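Local structure of CopN (Chlamydia pneumoniae, 4NRH) at residues Glu48-Leu53 / Lys83-Gln88; Lys235-Lys240 / Gln288-Met293; Ala62-Ala67 / Glu95-Thr100. The protein probably acts as a gatekeeper of type III secretion, forming a complex with the chaperone Scc3 that directs the secretion of translocator proteins. One frame throughout, in Å; residues are numbered along the deposited sequence.

How the contacts relate
Contact 1 opens first along the chain, at residues 48-53 on helix 47-57. Contact 3 opens at 62-67, before contact 1 closes at 83-88, and itself closes at 95-100. The two loops therefore cross. Both return to helix 80-97. This helix packs on helix 47-57 through contact 1, while the C-terminal end of helix 80-97 and the start of helix 99-105 meet helix 61-74 in contact 3. The centres of contacts 1 and 3 lie about 13 Å apart, within the HrpJ-like region. Contact 2 follows in series. It joins 235-240 to 288-293 in the third helical domain, with its centre about 62 Å from that of contact 1 and about 49 Å from that of contact 3.

Contact 1: residues Glu48-Leu53 / Lys83-Gln88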
loop_
_atom_site.group_PDB
_atom_site.type_symbol
_atom_site.label_atom_id
_atom_site.label_comp_id
_atom_site.label_asym_id
_atom_site.label_seq_id
_atom_site.Cartn_x
_atom_site.Cartn_y
_atom_site.Cartn_z
ATOM N N GLU A 48 21.220 10.573 -41.806
ATOM C CA GLU A 48 19.936 10.191 -42.385
ATOM C C GLU A 48 19.945 8.735 -42.841
ATOM O O GLU A 48 19.008 7.985 -42.571
ATOM C CB GLU A 48 19.577 11.104 -43.563
ATOM C CG GLU A 48 19.219 12.531 -43.174
ATOM C CD GLU A 48 20.435 13.380 -42.857
ATOM O OE1 GLU A 48 21.558 12.976 -43.225
ATOM O OE2 GLU A 48 20.267 14.453 -42.240
ATOM N N ASP A 49 21.009 8.349 -43.541
ATOM C CA ASP A 49 21.174 6.976 -44.012
ATOM C C ASP A 49 21.193 5.996 -42.846
ATOM O O ASP A 49 20.584 4.927 -42.906
ATOM C CB ASP A 49 22.462 6.836 -44.826
ATOM C CG ASP A 49 22.397 7.560 -46.155
ATOM O OD1 ASP A 49 21.277 7.834 -46.635
ATOM O OD2 ASP A 49 23.471 7.853 -46.720
ATOM N N ILE A 50 21.906 6.372 -41.789
ATOM C CA ILE A 50 22.007 5.552 -40.589
ATOM C C ILE A 50 20.643 5.313 -39.954
ATOM O O ILE A 50 20.264 4.170 -39.697
ATOM C CB ILE A 50 22.937 6.204 -39.547
ATOM C CG1 ILE A 50 24.376 6.239 -40.064
ATOM C CG2 ILE A 50 22.855 5.464 -38.222
ATOM C CD1 ILE A 50 25.263 7.214 -39.323
ATOM N N LEU A 51 19.905 6.393 -39.716
ATOM C CA LEU A 51 18.592 6.297 -39.088
ATOM C C LEU A 51 17.631 5.438 -39.900
ATOM O O LEU A 51 16.922 4.605 -39.344
ATOM C CB LEU A 51 17.995 7.693 -38.883
ATOM C CG LEU A 51 18.667 8.559 -37.814
ATOM C CD1 LEU A 51 18.079 9.961 -37.807
ATOM C CD2 LEU A 51 18.530 7.909 -36.447
ATOM N N ALA A 52 17.632 5.627 -41.218
ATOM C CA ALA A 52 16.772 4.857 -42.113
ATOM C C ALA A 52 17.020 3.357 -41.977
ATOM O O ALA A 52 16.078 2.565 -41.913
ATOM C CB ALA A 52 16.978 5.298 -43.553
ATOM N N LEU A 53 18.292 2.976 -41.937
ATOM C CA LEU A 53 18.675 1.578 -41.782
ATOM C C LEU A 53 18.274 1.031 -40.413
ATOM O O LEU A 53 17.955 -0.151 -40.279
ATOM C CB LEU A 53 20.183 1.415 -41.992
ATOM C CG LEU A 53 20.664 1.449 -43.444
ATOM C CD1 LEU A 53 22.183 1.487 -43.507
ATOM C CD2 LEU A 53 20.123 0.256 -44.219
ATOM N N LYS A 83 31.812 7.490 -37.224
ATOM C CA LYS A 83 31.529 7.651 -35.801
ATOM C C LYS A 83 30.868 8.994 -35.517
ATOM O O LYS A 83 29.929 9.074 -34.726
ATOM C CB LYS A 83 32.807 7.510 -34.972
ATOM C CG LYS A 83 32.586 7.689 -33.476
ATOM C CD LYS A 83 33.623 6.942 -32.656
ATOM C CE LYS A 83 33.352 7.092 -31.167
ATOM N NZ LYS A 83 33.451 5.791 -30.449
ATOM N N GLU A 84 31.358 10.044 -36.168
ATOM C CA GLU A 84 30.764 11.369 -36.037
ATOM C C GLU A 84 29.321 11.358 -36.529
ATOM O O GLU A 84 28.435 11.941 -35.902
ATOM C CB GLU A 84 31.579 12.409 -36.811
ATOM C CG GLU A 84 30.992 13.810 -36.757
ATOM C CD GLU A 84 31.717 14.788 -37.661
ATOM O OE1 GLU A 84 32.609 14.353 -38.419
ATOM O OE2 GLU A 84 31.391 15.993 -37.614
ATOM N N ALA A 85 29.093 10.690 -37.656
ATOM C CA ALA A 85 27.759 10.588 -38.234
ATOM C C ALA A 85 26.823 9.788 -37.332
ATOM O O ALA A 85 25.639 10.104 -37.215
ATOM C CB ALA A 85 27.829 9.957 -39.617
ATOM N N LEU A 86 27.361 8.752 -36.696
ATOM C CA LEU A 86 26.576 7.911 -35.795
ATOM C C LEU A 86 26.165 8.659 -34.530
ATOM O O LEU A 86 25.042 8.508 -34.050
ATOM C CB LEU A 86 27.358 6.649 -35.427
ATOM C CG LEU A 86 27.464 5.590 -36.526
ATOM C CD1 LEU A 86 28.576 4.608 -36.219
ATOM C CD2 LEU A 86 26.141 4.861 -36.682
ATOM N N ILE A 87 27.082 9.458 -33.991
ATOM C CA ILE A 87 26.802 10.250 -32.797
ATOM C C ILE A 87 25.676 11.244 -33.071
ATOM O O ILE A 87 24.756 11.391 -32.263
ATOM C CB ILE A 87 28.056 11.004 -32.310
ATOM C CG1 ILE A 87 29.107 10.016 -31.803
ATOM C CG2 ILE A 87 27.695 11.993 -31.210
ATOM C CD1 ILE A 87 30.472 10.637 -31.577
ATOM N N GLN A 88 25.753 11.921 -34.213
ATOM C CA GLN A 88 24.703 12.845 -34.631
ATOM C C GLN A 88 23.380 12.112 -34.827
ATOM O O GLN A 88 22.328 12.579 -34.390
ATOM C CB GLN A 88 25.092 13.567 -35.924
ATOM C CG GLN A 88 26.225 14.567 -35.775
ATOM C CD GLN A 88 26.799 14.994 -37.112
ATOM O OE1 GLN A 88 28.015 15.037 -37.295
ATOM N NE2 GLN A 88 25.921 15.312 -38.057
#
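Ile50 packs against Ala85 and Leu86 where helix 47-57 meets helix 80-97. This is helix-to-helix packing in the all-helical HrpJ-like region of the protein. Ile50 gives up more surface here than either partner, and all three residues are buried. The side chains that meet are all apolar. The CA atoms of Ile50 and Leu86 are 7.0 Å apart, so the helices run close at this level.

Ile50 points toward helix 80-97 and uses both of its branches. CG1 is anti to its own carbonyl carbon (chi1 -66°), and chi2 is extended at 162°. This carries CD1 out to the partner helix. CG2 lies anti to the backbone N and faces Leu86 as well. The Leu86 side chain crosses that of Ile50 at about a right angle. The Leu86 CD2 methyl makes the closest approaches, 3.6 Å from Ile50 CD1 and 3.7 Å from Ile50 CG2. Thus one leucine methyl meets both ends of the isoleucine fork.

Ile50 also touches Ile41 and Ala89. Leu86 reaches further, to Leu71 and Val72 of helix 61-74, and so links this pair to a third helix. Ala85 also packs on Pro47. On the Ala85 side, Ile50 CD1 rests 3.8 Å from Ala85 CB and 3.6 Å from the backbone oxygen Ala85 O.

Contact 2: residues Lys235-Lys240 / Gln288-Met293; sequences KIINDK and QQLGAM
Leu290 lays its two methyl groups over the side chains of Ile236 and Ile237. Leu290 CD1 meets Ile236 CG2 at 3.5 Å, a tight approach for two carbons. Leu290 CD2 takes the other isoleucine and lies 3.9 Å from Ile237 CG1. The leucine side chain is nearly perpendicular to each isoleucine. Its CG is anti to the backbone N (chi1 -178°), which extends the fork toward segment 235-240.

The two isoleucines offer different branches. Ile236 presents CG2, while its CG1 arm is anti to the carbonyl carbon. Ile237 is met on CG1. They are the last two residues of helix 226-237, and Leu290 lies on helix 284-301, so the contact packs a helix end against a helix within the third helical domain. Ile236 also touches Val247 and Glu250 of helix 244-255. Pro242, in the loop after the helix end, packs on Leu290.

Helix 284-301 also faces the chaperone: Gln288 is hydrogen-bonded to backbone atoms of Val39 and Asp41 of the chaperone chain. Beyond Ile237 the chain turns, and Lys240 NZ bonds Asn238 O at 3.0 Å from above the carbonyl plane.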
loop_
_atom_site.group_PDB
_atom_site.type_symbol
_atom_site.label_atom_id
_atom_site.label_comp_id
_atom_site.label_asym_id
_atom_site.label_seq_id
_atom_site.Cartn_x
_atom_site.Cartn_y
_atom_site.Cartn_z
ATOM N N LYS A 235 -17.769 -0.242 -2.305
ATOM C CA LYS A 235 -18.804 0.770 -2.124
ATOM C C LYS A 235 -19.142 0.920 -0.647
ATOM O O LYS A 235 -19.326 2.029 -0.145
ATOM C CB LYS A 235 -20.061 0.405 -2.916
ATOM C CG LYS A 235 -21.136 1.479 -2.917
ATOM C CD LYS A 235 -22.256 1.136 -3.886
ATOM C CE LYS A 235 -23.396 2.137 -3.795
ATOM N NZ LYS A 235 -24.521 1.778 -4.705
ATOM N N ILE A 236 -19.219 -0.213 0.041
ATOM C CA ILE A 236 -19.515 -0.238 1.467
ATOM C C ILE A 236 -18.340 0.299 2.288
ATOM O O ILE A 236 -18.534 1.066 3.232
ATOM C CB ILE A 236 -19.878 -1.663 1.927
ATOM C CG1 ILE A 236 -21.195 -2.103 1.287
ATOM C CG2 ILE A 236 -19.997 -1.728 3.429
ATOM C CD1 ILE A 236 -21.646 -3.485 1.705
ATOM N N ILE A 237 -17.124 -0.102 1.921
ATOM C CA ILE A 237 -15.923 0.385 2.596
ATOM C C ILE A 237 -15.770 1.896 2.431
ATOM O O ILE A 237 -15.410 2.603 3.373
ATOM C CB ILE A 237 -14.653 -0.317 2.064
ATOM C CG1 ILE A 237 -14.579 -1.752 2.583
ATOM C CG2 ILE A 237 -13.398 0.438 2.474
ATOM C CD1 ILE A 237 -13.297 -2.458 2.204
ATOM N N ASN A 238 -16.075 2.390 1.235
ATOM C CA ASN A 238 -15.935 3.809 0.931
ATOM C C ASN A 238 -17.092 4.643 1.477
ATOM O O ASN A 238 -17.158 5.853 1.249
ATOM C CB ASN A 238 -15.806 4.018 -0.579
ATOM C CG ASN A 238 -14.403 3.741 -1.087
ATOM O OD1 ASN A 238 -13.586 4.652 -1.218
ATOM N ND2 ASN A 238 -14.116 2.476 -1.373
ATOM N N ASP A 239 -18.000 3.994 2.198
ATOM C CA ASP A 239 -19.062 4.700 2.905
ATOM C C ASP A 239 -18.544 5.075 4.292
ATOM O O ASP A 239 -18.343 4.212 5.146
ATOM C CB ASP A 239 -20.322 3.835 3.002
ATOM C CG ASP A 239 -21.521 4.591 3.554
ATOM O OD1 ASP A 239 -21.349 5.700 4.100
ATOM O OD2 ASP A 239 -22.649 4.068 3.434
ATOM N N LYS A 240 -18.329 6.368 4.507
ATOM C CA LYS A 240 -17.669 6.843 5.719
ATOM C C LYS A 240 -18.582 6.839 6.947
ATOM O O LYS A 240 -18.118 7.036 8.069
ATOM C CB LYS A 240 -17.117 8.252 5.485
ATOM C CG LYS A 240 -16.285 8.381 4.215
ATOM C CD LYS A 240 -15.130 7.391 4.198
ATOM C CE LYS A 240 -14.159 7.689 3.068
ATOM N NZ LYS A 240 -14.812 7.621 1.731
ATOM N N GLN A 288 -13.369 -0.914 12.095
ATOM C CA GLN A 288 -14.018 -1.458 13.282
ATOM C C GLN A 288 -15.531 -1.251 13.233
ATOM O O GLN A 288 -16.302 -2.171 13.511
ATOM C CB GLN A 288 -13.443 -0.815 14.544
ATOM C CG GLN A 288 -14.178 -1.185 15.819
ATOM C CD GLN A 288 -13.459 -0.707 17.065
ATOM O OE1 GLN A 288 -12.758 -1.473 17.725
ATOM N NE2 GLN A 288 -13.627 0.569 17.390
ATOM N N GLN A 289 -15.947 -0.039 12.876
ATOM C CA GLN A 289 -17.366 0.291 12.788
ATOM C C GLN A 289 -18.072 -0.511 11.700
ATOM O O GLN A 289 -19.231 -0.895 11.859
ATOM C CB GLN A 289 -17.553 1.790 12.536
ATOM C CG GLN A 289 -19.002 2.249 12.605
ATOM C CD GLN A 289 -19.139 3.758 12.613
ATOM O OE1 GLN A 289 -18.220 4.479 12.223
ATOM N NE2 GLN A 289 -20.292 4.245 13.058
ATOM N N LEU A 290 -17.370 -0.772 10.602
ATOM C CA LEU A 290 -17.948 -1.544 9.507
ATOM C C LEU A 290 -18.157 -2.994 9.929
ATOM O O LEU A 290 -19.162 -3.611 9.580
ATOM C CB LEU A 290 -17.061 -1.476 8.262
ATOM C CG LEU A 290 -17.621 -2.226 7.054
ATOM C CD1 LEU A 290 -19.046 -1.776 6.795
ATOM C CD2 LEU A 290 -16.753 -2.006 5.823
ATOM N N GLY A 291 -17.196 -3.527 10.678
ATOM C CA GLY A 291 -17.313 -4.859 11.243
ATOM C C GLY A 291 -18.548 -4.968 12.114
ATOM O O GLY A 291 -19.290 -5.948 12.040
ATOM N N ALA A 292 -18.755 -3.954 12.949
ATOM C CA ALA A 292 -19.922 -3.884 13.820
ATOM C C ALA A 292 -21.226 -3.883 13.026
ATOM O O ALA A 292 -22.171 -4.594 13.367
ATOM C CB ALA A 292 -19.844 -2.648 14.702
ATOM N N MET A 293 -21.271 -3.079 11.968
ATOM C CA MET A 293 -22.489 -2.921 11.180
ATOM C C MET A 293 -22.837 -4.188 10.401
ATOM O O MET A 293 -24.011 -4.519 10.242
ATOM C CB MET A 293 -22.354 -1.737 10.219
ATOM C CG MET A 293 -22.242 -0.387 10.913
ATOM S SD MET A 293 -23.539 -0.108 12.136
ATOM C CE MET A 293 -22.606 -0.211 13.663
#

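Contact 3: residues Ala62-Ala67 / Glu95-Thr100; sequences ALQSTA and EQFGRT
Gln64 sets its amide oxygen against the ring of Phe97. Gln64 OE1 lies 3.8 Å from Phe97 CZ and 3.9 Å from Phe97 CE2. It approaches the ring obliquely. The amide and ring planes are 78° apart, and the glutamine side chain lies across that of the phenylalanine.

Both side chains turn CG away from their own carbonyl carbon and beside the backbone N. In Gln64 this first turn (chi1 -65°) is followed by an extended chain, which reaches the amide out to Phe97. In Phe97 the same turn directs the ring at the glutamine. The amide is gripped from outside the two segments. NE2 is hydrogen-bonded to Ile58 O, and OE1 is hydrogen-bonded to His93 NE2. The His93 ring also meets that of Phe97. The two bonds probably limit rotation of the amide beside Phe97.

This contact joins helix 61-74 to the bend between helix 80-97 and helix 99-105, within the HrpJ-like part of the fold. Gly98 makes the break, with a positive phi. Past the break, the CA of Thr100 lies 7.0 Å from the CA of Ala62. The backbones come near each other there, with Ala62 N 4.3 Å from Thr100 O, too far for a hydrogen bond. Thr100 OG1 makes a weak bond of 3.4 Å to Phe97 O, spanning the bend.

On helix 61-74, Thr66 turns its hydroxyl back along its own helix. Thr66 OG1 donates to Ala62 O at 3.0 Å, tilted 30° from the carbonyl plane. Thr66 N reaches the same oxygen from the opposite face.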
loop_
_atom_site.group_PDB
_atom_site.type_symbol
_atom_site.label_atom_id
_atom_site.label_comp_id
_atom_site.label_asym_id
_atom_site.label_seq_id
_atom_site.Cartn_x
_atom_site.Cartn_y
_atom_site.Cartn_z
ATOM N N ALA A 62 13.053 1.461 -28.427
ATOM C CA ALA A 62 13.968 1.220 -27.316
ATOM C C ALA A 62 15.174 0.411 -27.776
ATOM O O ALA A 62 16.308 0.688 -27.385
ATOM C CB ALA A 62 13.253 0.511 -26.178
ATOM N N LEU A 63 14.919 -0.594 -28.607
ATOM C CA LEU A 63 15.987 -1.418 -29.162
ATOM C C LEU A 63 16.764 -0.645 -30.227
ATOM O O LEU A 63 17.964 -0.852 -30.399
ATOM C CB LEU A 63 15.428 -2.720 -29.743
ATOM C CG LEU A 63 15.177 -3.877 -28.768
ATOM C CD1 LEU A 63 16.455 -4.225 -28.016
ATOM C CD2 LEU A 63 14.044 -3.573 -27.799
ATOM N N GLN A 64 16.070 0.233 -30.947
ATOM C CA GLN A 64 16.725 1.132 -31.892
ATOM C C GLN A 64 17.741 1.999 -31.161
ATOM O O GLN A 64 18.864 2.195 -31.628
ATOM C CB GLN A 64 15.707 2.022 -32.610
ATOM C CG GLN A 64 14.730 1.281 -33.505
ATOM C CD GLN A 64 13.660 2.192 -34.073
ATOM O OE1 GLN A 64 13.651 3.395 -33.813
ATOM N NE2 GLN A 64 12.748 1.621 -34.854
ATOM N N SER A 65 17.327 2.516 -30.007
ATOM C CA SER A 65 18.182 3.354 -29.176
ATOM C C SER A 65 19.352 2.550 -28.621
ATOM O O SER A 65 20.463 3.063 -28.484
ATOM C CB SER A 65 17.374 3.974 -28.033
ATOM O OG SER A 65 18.173 4.848 -27.258
ATOM N N THR A 66 19.090 1.286 -28.299
ATOM C CA THR A 66 20.126 0.386 -27.810
ATOM C C THR A 66 21.146 0.083 -28.904
ATOM O O THR A 66 22.354 0.107 -28.664
ATOM C CB THR A 66 19.523 -0.938 -27.296
ATOM O OG1 THR A 66 18.654 -0.673 -26.187
ATOM C CG2 THR A 66 20.622 -1.896 -26.859
ATOM N N ALA A 67 20.647 -0.199 -30.105
ATOM C CA ALA A 67 21.501 -0.499 -31.250
ATOM C C ALA A 67 22.405 0.681 -31.596
ATOM O O ALA A 67 23.571 0.499 -31.945
ATOM C CB ALA A 67 20.653 -0.887 -32.457
ATOM N N GLU A 95 16.219 12.796 -29.835
ATOM C CA GLU A 95 15.417 14.012 -29.925
ATOM C C GLU A 95 14.038 13.730 -30.510
ATOM O O GLU A 95 13.032 14.266 -30.044
ATOM C CB GLU A 95 16.134 15.067 -30.773
ATOM C CG GLU A 95 17.125 15.925 -30.005
ATOM C CD GLU A 95 17.892 16.870 -30.911
ATOM O OE1 GLU A 95 17.276 17.438 -31.839
ATOM O OE2 GLU A 95 19.109 17.049 -30.694
ATOM N N GLN A 96 14.000 12.886 -31.535
ATOM C CA GLN A 96 12.759 12.563 -32.228
ATOM C C GLN A 96 11.799 11.730 -31.378
ATOM O O GLN A 96 10.620 12.062 -31.256
ATOM C CB GLN A 96 13.068 11.824 -33.533
ATOM C CG GLN A 96 11.852 11.231 -34.222
ATOM C CD GLN A 96 12.215 10.455 -35.474
ATOM O OE1 GLN A 96 13.337 10.551 -35.975
ATOM N NE2 GLN A 96 11.265 9.681 -35.987
ATOM N N PHE A 97 12.307 10.653 -30.788
ATOM C CA PHE A 97 11.464 9.724 -30.040
ATOM C C PHE A 97 11.320 10.112 -28.571
ATOM O O PHE A 97 10.298 9.827 -27.945
ATOM C CB PHE A 97 12.019 8.304 -30.150
ATOM C CG PHE A 97 11.815 7.679 -31.499
ATOM C CD1 PHE A 97 10.625 7.041 -31.810
ATOM C CD2 PHE A 97 12.810 7.734 -32.463
ATOM C CE1 PHE A 97 10.432 6.466 -33.052
ATOM C CE2 PHE A 97 12.623 7.161 -33.707
ATOM C CZ PHE A 97 11.433 6.526 -34.002
ATOM N N GLY A 98 12.340 10.773 -28.031
ATOM C CA GLY A 98 12.343 11.187 -26.639
ATOM C C GLY A 98 12.157 10.046 -25.657
ATOM O O GLY A 98 12.913 9.073 -25.671
ATOM N N ARG A 99 11.148 10.171 -24.801
ATOM C CA ARG A 99 10.897 9.185 -23.754
ATOM C C ARG A 99 10.507 7.824 -24.322
ATOM O O ARG A 99 10.718 6.793 -23.683
ATOM C CB ARG A 99 9.806 9.682 -22.805
ATOM C CG ARG A 99 9.806 8.966 -21.468
ATOM C CD ARG A 99 8.599 9.332 -20.630
ATOM N NE ARG A 99 8.626 8.637 -19.349
ATOM C CZ ARG A 99 7.553 8.146 -18.738
ATOM N NH1 ARG A 99 6.354 8.270 -19.293
ATOM N NH2 ARG A 99 7.681 7.527 -17.573
ATOM N N THR A 100 9.930 7.827 -25.519
ATOM C CA THR A 100 9.547 6.592 -26.193
ATOM C C THR A 100 10.774 5.714 -26.437
ATOM O O THR A 100 10.678 4.486 -26.468
ATOM C CB THR A 100 8.835 6.884 -27.532
ATOM O OG1 THR A 100 7.722 7.757 -27.302
ATOM C CG2 THR A 100 8.339 5.599 -28.180
#